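Local coordinates for amino acid ABC transporter, periplasmic amino acid-binding protein (PDB 4Z9N) that binds glutathione between its lobes and probably delivers it, as a periplasmic solute-binding protein, to an ABC transporter for uptake, at residues D[47-52]-D[63-68]; D[72-77]-D[83-88]. All coordinates share one frame; numbering follows the deposited sequence.

How the interactions relate
The two interactions lie in the same lobe of a periplasmic binding protein, with centres about 11 Å apart. They come in series along the chain. Interaction 1 joins helix 44-57 to strand 63-67, and interaction 2 joins helix 73-78 to strand 84-85 and the loop after it. Strands 63-67 and 84-85 are the outer strands of a three-stranded parallel sheet, with strand 21-25 between them. Leu68 links the two contacts by packing on Arg73, Ala76 and Leu85. The touching residues of interaction 1 are packing away from the ligand, with the Phe65 side chain about 13 Å from it. Leu68 brings the strand's end to the pocket, and interaction 2 binds glutathione directly.

Interaction 1 (D[47-52]-D[63-68]); sequences DYCRAV and VKFTPL
The Phe65 ring points its CZ at the face of the Arg50 guanidinium. Phe65 CZ sits 3.8 Å above the guanidinium plane, over its centre, and Arg50 NH2 is 3.7 Å from Phe65 CE2. The two planes are steeply inclined, 73° apart, so the ring meets the guanidinium face with its outer carbons and no flat stack forms. Arg50 NH1 also reaches Val63 CG1, at 3.5 Å. At another corner of the ring, Cys49 CB lies 3.9 Å from Phe65 CE1. Within the strand, Val63 CG2 packs over one face of the same ring, offset toward its rim.

The arginine chain runs extended from CG to NE. Its end is held by hydrogen bonds to two carbonyls outside both segments: Pro60 O takes NH1 and Trp41 O takes NH2. Cys49 and Val63 also rest on Cys23 of the neighbouring strand 21-25. Strand 21-25, helix 44-57 and the parallel strand 63-67 form a beta-alpha-beta crossover. The helix packs on a face of the sheet and runs back against outer strand 63-67, at 144° between the short segments. No hydrogen bond crosses between 47-52 and 63-68. Cohesion here comes from apolar and arginine-aromatic packing, while outside backbone carbonyls fix the guanidinium.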
loop_
_atom_site.group_PDB
_atom_site.type_symbol
_atom_site.label_atom_id
_atom_site.label_comp_id
_atom_site.label_asym_id
_atom_site.label_seq_id
_atom_site.Cartn_x
_atom_site.Cartn_y
_atom_site.Cartn_z
ATOM N N ASP D 47 -15.504 -5.322 12.262
ATOM C CA ASP D 47 -15.934 -3.949 11.998
ATOM C C ASP D 47 -15.589 -3.528 10.563
ATOM O O ASP D 47 -16.300 -2.724 9.954
ATOM C CB ASP D 47 -15.311 -2.950 12.990
ATOM C CG ASP D 47 -16.030 -2.920 14.335
ATOM O OD1 ASP D 47 -15.451 -2.366 15.294
ATOM O OD2 ASP D 47 -17.153 -3.471 14.445
ATOM N N TYR D 48 -14.496 -4.061 10.025
ATOM C CA TYR D 48 -14.136 -3.773 8.635
ATOM C C TYR D 48 -15.216 -4.319 7.699
ATOM O O TYR D 48 -15.587 -3.670 6.724
ATOM C CB TYR D 48 -12.760 -4.363 8.282
ATOM C CG TYR D 48 -11.706 -3.285 8.118
ATOM C CD1 TYR D 48 -11.073 -2.727 9.230
ATOM C CD2 TYR D 48 -11.384 -2.787 6.862
ATOM C CE1 TYR D 48 -10.136 -1.723 9.089
ATOM C CE2 TYR D 48 -10.448 -1.759 6.715
ATOM C CZ TYR D 48 -9.832 -1.242 7.836
ATOM O OH TYR D 48 -8.891 -0.242 7.691
ATOM N N CYS D 49 -15.708 -5.517 7.995
ATOM C CA CYS D 49 -16.838 -6.083 7.250
ATOM C C CYS D 49 -18.054 -5.188 7.333
ATOM O O CYS D 49 -18.731 -4.928 6.332
ATOM C CB CYS D 49 -17.219 -7.457 7.783
ATOM S SG CYS D 49 -15.948 -8.696 7.623
ATOM N N ARG D 50 -18.341 -4.734 8.545
ATOM C CA ARG D 50 -19.484 -3.862 8.752
ATOM C C ARG D 50 -19.280 -2.524 8.050
ATOM O O ARG D 50 -20.252 -1.867 7.668
ATOM C CB ARG D 50 -19.743 -3.641 10.243
ATOM C CG ARG D 50 -20.024 -4.923 11.034
ATOM C CD ARG D 50 -20.748 -4.596 12.344
ATOM N NE ARG D 50 -20.903 -5.780 13.179
ATOM C CZ ARG D 50 -21.882 -6.670 13.040
ATOM N NH1 ARG D 50 -22.805 -6.522 12.101
ATOM N NH2 ARG D 50 -21.931 -7.724 13.843
ATOM N N ALA D 51 -18.026 -2.111 7.895
ATOM C CA ALA D 51 -17.740 -0.860 7.184
ATOM C C ALA D 51 -18.141 -0.968 5.709
ATOM O O ALA D 51 -18.713 -0.034 5.135
ATOM C CB ALA D 51 -16.240 -0.475 7.312
ATOM N N VAL D 52 -17.846 -2.109 5.100
ATOM C CA VAL D 52 -18.226 -2.340 3.716
ATOM C C VAL D 52 -19.742 -2.407 3.603
ATOM O O VAL D 52 -20.327 -1.826 2.691
ATOM C CB VAL D 52 -17.562 -3.608 3.174
ATOM C CG1 VAL D 52 -18.039 -3.914 1.769
ATOM C CG2 VAL D 52 -16.045 -3.434 3.199
ATOM N N VAL D 63 -25.129 -7.772 7.026
ATOM C CA VAL D 63 -23.979 -8.626 6.782
ATOM C C VAL D 63 -24.245 -9.975 7.414
ATOM O O VAL D 63 -24.912 -10.049 8.455
ATOM C CB VAL D 63 -22.694 -7.989 7.337
ATOM C CG1 VAL D 63 -22.869 -7.660 8.813
ATOM C CG2 VAL D 63 -21.491 -8.908 7.126
ATOM N N LYS D 64 -23.764 -11.039 6.766
ATOM C CA LYS D 64 -23.778 -12.377 7.352
ATOM C C LYS D 64 -22.349 -12.898 7.418
ATOM O O LYS D 64 -21.543 -12.657 6.504
ATOM C CB LYS D 64 -24.671 -13.346 6.560
ATOM C CG LYS D 64 -26.135 -12.938 6.484
ATOM C CD LYS D 64 -26.966 -14.054 5.843
ATOM C CE LYS D 64 -28.386 -13.608 5.558
ATOM N NZ LYS D 64 -29.227 -14.751 5.115
ATOM N N PHE D 65 -22.029 -13.597 8.504
ATOM C CA PHE D 65 -20.648 -14.024 8.746
ATOM C C PHE D 65 -20.437 -15.520 8.569
ATOM O O PHE D 65 -21.189 -16.330 9.099
ATOM C CB PHE D 65 -20.215 -13.607 10.151
ATOM C CG PHE D 65 -20.202 -12.122 10.356
ATOM C CD1 PHE D 65 -19.116 -11.363 9.951
ATOM C CD2 PHE D 65 -21.295 -11.476 10.926
ATOM C CE1 PHE D 65 -19.112 -9.981 10.126
ATOM C CE2 PHE D 65 -21.295 -10.108 11.106
ATOM C CZ PHE D 65 -20.200 -9.357 10.705
ATOM N N THR D 66 -19.390 -15.865 7.823
ATOM C CA THR D 66 -18.990 -17.250 7.597
ATOM C C THR D 66 -17.667 -17.521 8.315
ATOM O O THR D 66 -16.614 -17.122 7.829
ATOM C CB THR D 66 -18.838 -17.536 6.085
ATOM O OG1 THR D 66 -20.097 -17.312 5.426
ATOM C CG2 THR D 66 -18.356 -18.985 5.815
ATOM N N PRO D 67 -17.718 -18.180 9.487
ATOM C CA PRO D 67 -16.462 -18.510 10.173
ATOM C C PRO D 67 -15.658 -19.530 9.370
ATOM O O PRO D 67 -16.234 -20.493 8.868
ATOM C CB PRO D 67 -16.924 -19.094 11.507
ATOM C CG PRO D 67 -18.295 -19.640 11.221
ATOM C CD PRO D 67 -18.900 -18.707 10.191
ATOM N N LEU D 68 -14.353 -19.286 9.250
ATOM C CA LEU D 68 -13.442 -20.086 8.438
ATOM C C LEU D 68 -12.110 -20.380 9.147
ATOM O O LEU D 68 -11.435 -19.467 9.617
ATOM C CB LEU D 68 -13.181 -19.381 7.092
ATOM C CG LEU D 68 -14.389 -19.007 6.225
ATOM C CD1 LEU D 68 -14.077 -17.976 5.149
ATOM C CD2 LEU D 68 -14.901 -20.286 5.573
#

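Interaction 2 (D[72-77]-D[83-88]); sequences ERFTAL and DVLIRN. With GSH (glutathione), chain U.
Leu85 packs into the inner side of helix 73-78, between Arg73 and Leu77. Its CD1 lies 4.0 Å from Arg73 CB, and its CB lies 4.0 Å from Leu77 CD2. Leu77 CD1 also rests on the backbone where Asp83 joins Val84. Phe74 CD1 makes a looser contact with Leu85 CD2, at 4.3 Å. This buried apolar end is the close-packed part, and strand 211-218 adds Thr216 beside both leucines. The helix connects parallel strands 63-67 and 84-85 in a beta-alpha-beta crossover that skips central strand 21-25.

The other end is polar and is filled by glutathione. Arg73 CG stands between the backbone N and the carbonyl carbon (chi1 53°), and the extended chain beyond it reaches the ligand. The guanidinium grips the carboxylate on GSH C1 with two nearly straight bonds, Arg73 NH1 to GSH O12 at 2.9 Å and Arg73 NH2 to GSH O11 at 3.0 Å. Ala70 O holds its NE, and Phe74 CZ lies over one of its faces. Arg87 lies across Arg73, whose CD sits over the Arg87 guanidinium face. NH1 and NH2 of Arg87 both donate to GSH OE1, each at 3.1 Å, while its NE is held by Leu68 O. Asn88 O accepts from GSH N1, and Asn88 ND2 donates to GSH O2.

Arg73 NH1 and Arg87 NH1 are only 3.6 Å apart. The ligand carboxylate probably offsets the nearby positive charge. The two crossed arginines are consistent with a pocket for a ligand bearing carboxylates.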
loop_
_atom_site.group_PDB
_atom_site.type_symbol
_atom_site.label_atom_id
_atom_site.label_comp_id
_atom_site.label_asym_id
_atom_site.label_seq_id
_atom_site.Cartn_x
_atom_site.Cartn_y
_atom_site.Cartn_z
ATOM N N GLU D 72 -9.681 -23.501 5.224
ATOM C CA GLU D 72 -10.826 -23.427 4.326
ATOM C C GLU D 72 -11.082 -22.000 3.837
ATOM O O GLU D 72 -11.933 -21.778 2.981
ATOM C CB GLU D 72 -12.068 -23.986 5.020
ATOM C CG GLU D 72 -12.477 -23.196 6.230
ATOM C CD GLU D 72 -13.372 -23.982 7.181
ATOM O OE1 GLU D 72 -13.846 -25.076 6.815
ATOM O OE2 GLU D 72 -13.602 -23.493 8.302
ATOM N N ARG D 73 -10.336 -21.034 4.364
ATOM C CA ARG D 73 -10.642 -19.624 4.090
ATOM C C ARG D 73 -10.504 -19.237 2.610
ATOM O O ARG D 73 -11.328 -18.484 2.081
ATOM C CB ARG D 73 -9.758 -18.710 4.951
ATOM C CG ARG D 73 -8.249 -19.003 4.832
ATOM C CD ARG D 73 -7.398 -18.120 5.752
ATOM N NE ARG D 73 -6.092 -18.748 5.988
ATOM C CZ ARG D 73 -4.988 -18.113 6.381
ATOM N NH1 ARG D 73 -4.982 -16.792 6.559
ATOM N NH2 ARG D 73 -3.874 -18.809 6.578
ATOM N N PHE D 74 -9.477 -19.735 1.922
ATOM C CA PHE D 74 -9.300 -19.296 0.534
ATOM C C PHE D 74 -10.339 -19.966 -0.387
ATOM O O PHE D 74 -10.852 -19.330 -1.309
ATOM C CB PHE D 74 -7.863 -19.565 0.062
ATOM C CG PHE D 74 -6.836 -18.858 0.887
ATOM C CD1 PHE D 74 -6.787 -17.470 0.906
ATOM C CD2 PHE D 74 -5.974 -19.581 1.708
ATOM C CE1 PHE D 74 -5.857 -16.794 1.690
ATOM C CE2 PHE D 74 -5.038 -18.933 2.497
ATOM C CZ PHE D 74 -4.975 -17.532 2.497
ATOM N N THR D 75 -10.647 -21.233 -0.114
ATOM C CA THR D 75 -11.615 -21.981 -0.911
ATOM C C THR D 75 -12.981 -21.299 -0.860
ATOM O O THR D 75 -13.660 -21.161 -1.878
ATOM C CB THR D 75 -11.750 -23.435 -0.420
ATOM O OG1 THR D 75 -10.461 -24.061 -0.427
ATOM C CG2 THR D 75 -12.695 -24.215 -1.321
ATOM N N ALA D 76 -13.354 -20.856 0.338
ATOM C CA ALA D 76 -14.635 -20.190 0.564
ATOM C C ALA D 76 -14.753 -18.929 -0.291
ATOM O O ALA D 76 -15.827 -18.613 -0.784
ATOM C CB ALA D 76 -14.809 -19.842 2.042
ATOM N N LEU D 77 -13.647 -18.208 -0.467
ATOM C CA LEU D 77 -13.676 -17.003 -1.288
ATOM C C LEU D 77 -13.646 -17.363 -2.779
ATOM O O LEU D 77 -14.386 -16.787 -3.579
ATOM C CB LEU D 77 -12.508 -16.081 -0.930
ATOM C CG LEU D 77 -12.370 -14.742 -1.669
ATOM C CD1 LEU D 77 -13.603 -13.857 -1.476
ATOM C CD2 LEU D 77 -11.113 -14.005 -1.210
ATOM N N ASP D 83 -18.138 -13.103 -0.199
ATOM C CA ASP D 83 -17.882 -11.991 -1.105
ATOM C C ASP D 83 -16.524 -11.338 -0.830
ATOM O O ASP D 83 -15.929 -10.738 -1.722
ATOM C CB ASP D 83 -18.996 -10.944 -0.973
ATOM C CG ASP D 83 -20.377 -11.529 -1.223
ATOM O OD1 ASP D 83 -20.561 -12.226 -2.242
ATOM O OD2 ASP D 83 -21.279 -11.298 -0.392
ATOM N N VAL D 84 -16.055 -11.447 0.409
ATOM C CA VAL D 84 -14.797 -10.839 0.846
ATOM C C VAL D 84 -14.271 -11.637 2.038
ATOM O O VAL D 84 -15.047 -12.236 2.791
ATOM C CB VAL D 84 -14.982 -9.329 1.215
ATOM C CG1 VAL D 84 -15.953 -9.164 2.381
ATOM C CG2 VAL D 84 -13.630 -8.637 1.508
ATOM N N LEU D 85 -12.951 -11.669 2.178
ATOM C CA LEU D 85 -12.298 -12.348 3.286
ATOM C C LEU D 85 -11.512 -11.333 4.090
ATOM O O LEU D 85 -10.566 -10.741 3.584
ATOM C CB LEU D 85 -11.369 -13.455 2.779
ATOM C CG LEU D 85 -10.562 -14.206 3.835
ATOM C CD1 LEU D 85 -11.477 -15.112 4.694
ATOM C CD2 LEU D 85 -9.469 -15.055 3.151
ATOM N N ILE D 86 -11.930 -11.106 5.327
ATOM C CA ILE D 86 -11.258 -10.153 6.197
ATOM C C ILE D 86 -10.991 -10.914 7.474
ATOM O O ILE D 86 -11.858 -11.032 8.319
ATOM C CB ILE D 86 -12.092 -8.899 6.421
ATOM C CG1 ILE D 86 -12.461 -8.295 5.068
ATOM C CG2 ILE D 86 -11.276 -7.865 7.226
ATOM C CD1 ILE D 86 -13.328 -7.047 5.139
ATOM N N ARG D 87 -9.793 -11.475 7.586
ATOM C CA ARG D 87 -9.561 -12.508 8.582
ATOM C C ARG D 87 -8.073 -12.711 8.824
ATOM O O ARG D 87 -7.550 -13.791 8.559
ATOM C CB ARG D 87 -10.232 -13.821 8.123
ATOM C CG ARG D 87 -10.120 -15.018 9.085
ATOM C CD ARG D 87 -9.942 -16.304 8.303
ATOM N NE ARG D 87 -9.556 -17.445 9.139
ATOM C CZ ARG D 87 -8.316 -17.652 9.581
ATOM N NH1 ARG D 87 -7.358 -16.770 9.316
ATOM N NH2 ARG D 87 -8.044 -18.725 10.321
ATOM N N ASN D 88 -7.410 -11.674 9.343
ATOM C CA ASN D 88 -5.998 -11.747 9.757
ATOM C C ASN D 88 -5.173 -12.598 8.791
ATOM O O ASN D 88 -4.380 -13.435 9.206
ATOM C CB ASN D 88 -5.855 -12.271 11.233
ATOM C CG ASN D 88 -6.619 -13.592 11.523
ATOM O OD1 ASN D 88 -7.857 -13.655 11.467
ATOM N ND2 ASN D 88 -5.870 -14.635 11.906
HETATM N N1 GSH U . -1.623 -14.334 9.206
HETATM C CA1 GSH U . -1.271 -15.753 9.131
HETATM C C1 GSH U . -1.700 -16.286 7.766
HETATM O O11 GSH U . -1.360 -17.454 7.430
HETATM O O12 GSH U . -2.393 -15.579 6.983
HETATM C CB1 GSH U . -1.980 -16.582 10.214
HETATM C CG1 GSH U . -3.504 -16.437 10.035
HETATM C CD1 GSH U . -4.202 -17.450 10.935
HETATM O OE1 GSH U . -4.970 -18.253 10.501
HETATM N N2 GSH U . -3.917 -17.407 12.349
HETATM C CA2 GSH U . -4.564 -18.390 13.199
HETATM C C2 GSH U . -6.093 -18.246 13.192
HETATM O O2 GSH U . -6.664 -17.262 12.843
HETATM C CB2 GSH U . -3.954 -18.367 14.605
HETATM S SG2 GSH U . -4.388 -16.863 15.521
HETATM N N3 GSH U . -6.851 -19.412 13.593
HETATM C CA3 GSH U . -8.288 -19.362 13.606
HETATM C C3 GSH U . -8.820 -20.559 12.818
HETATM O O31 GSH U . -10.043 -20.843 12.905
HETATM O O32 GSH U . -8.049 -21.243 12.077
#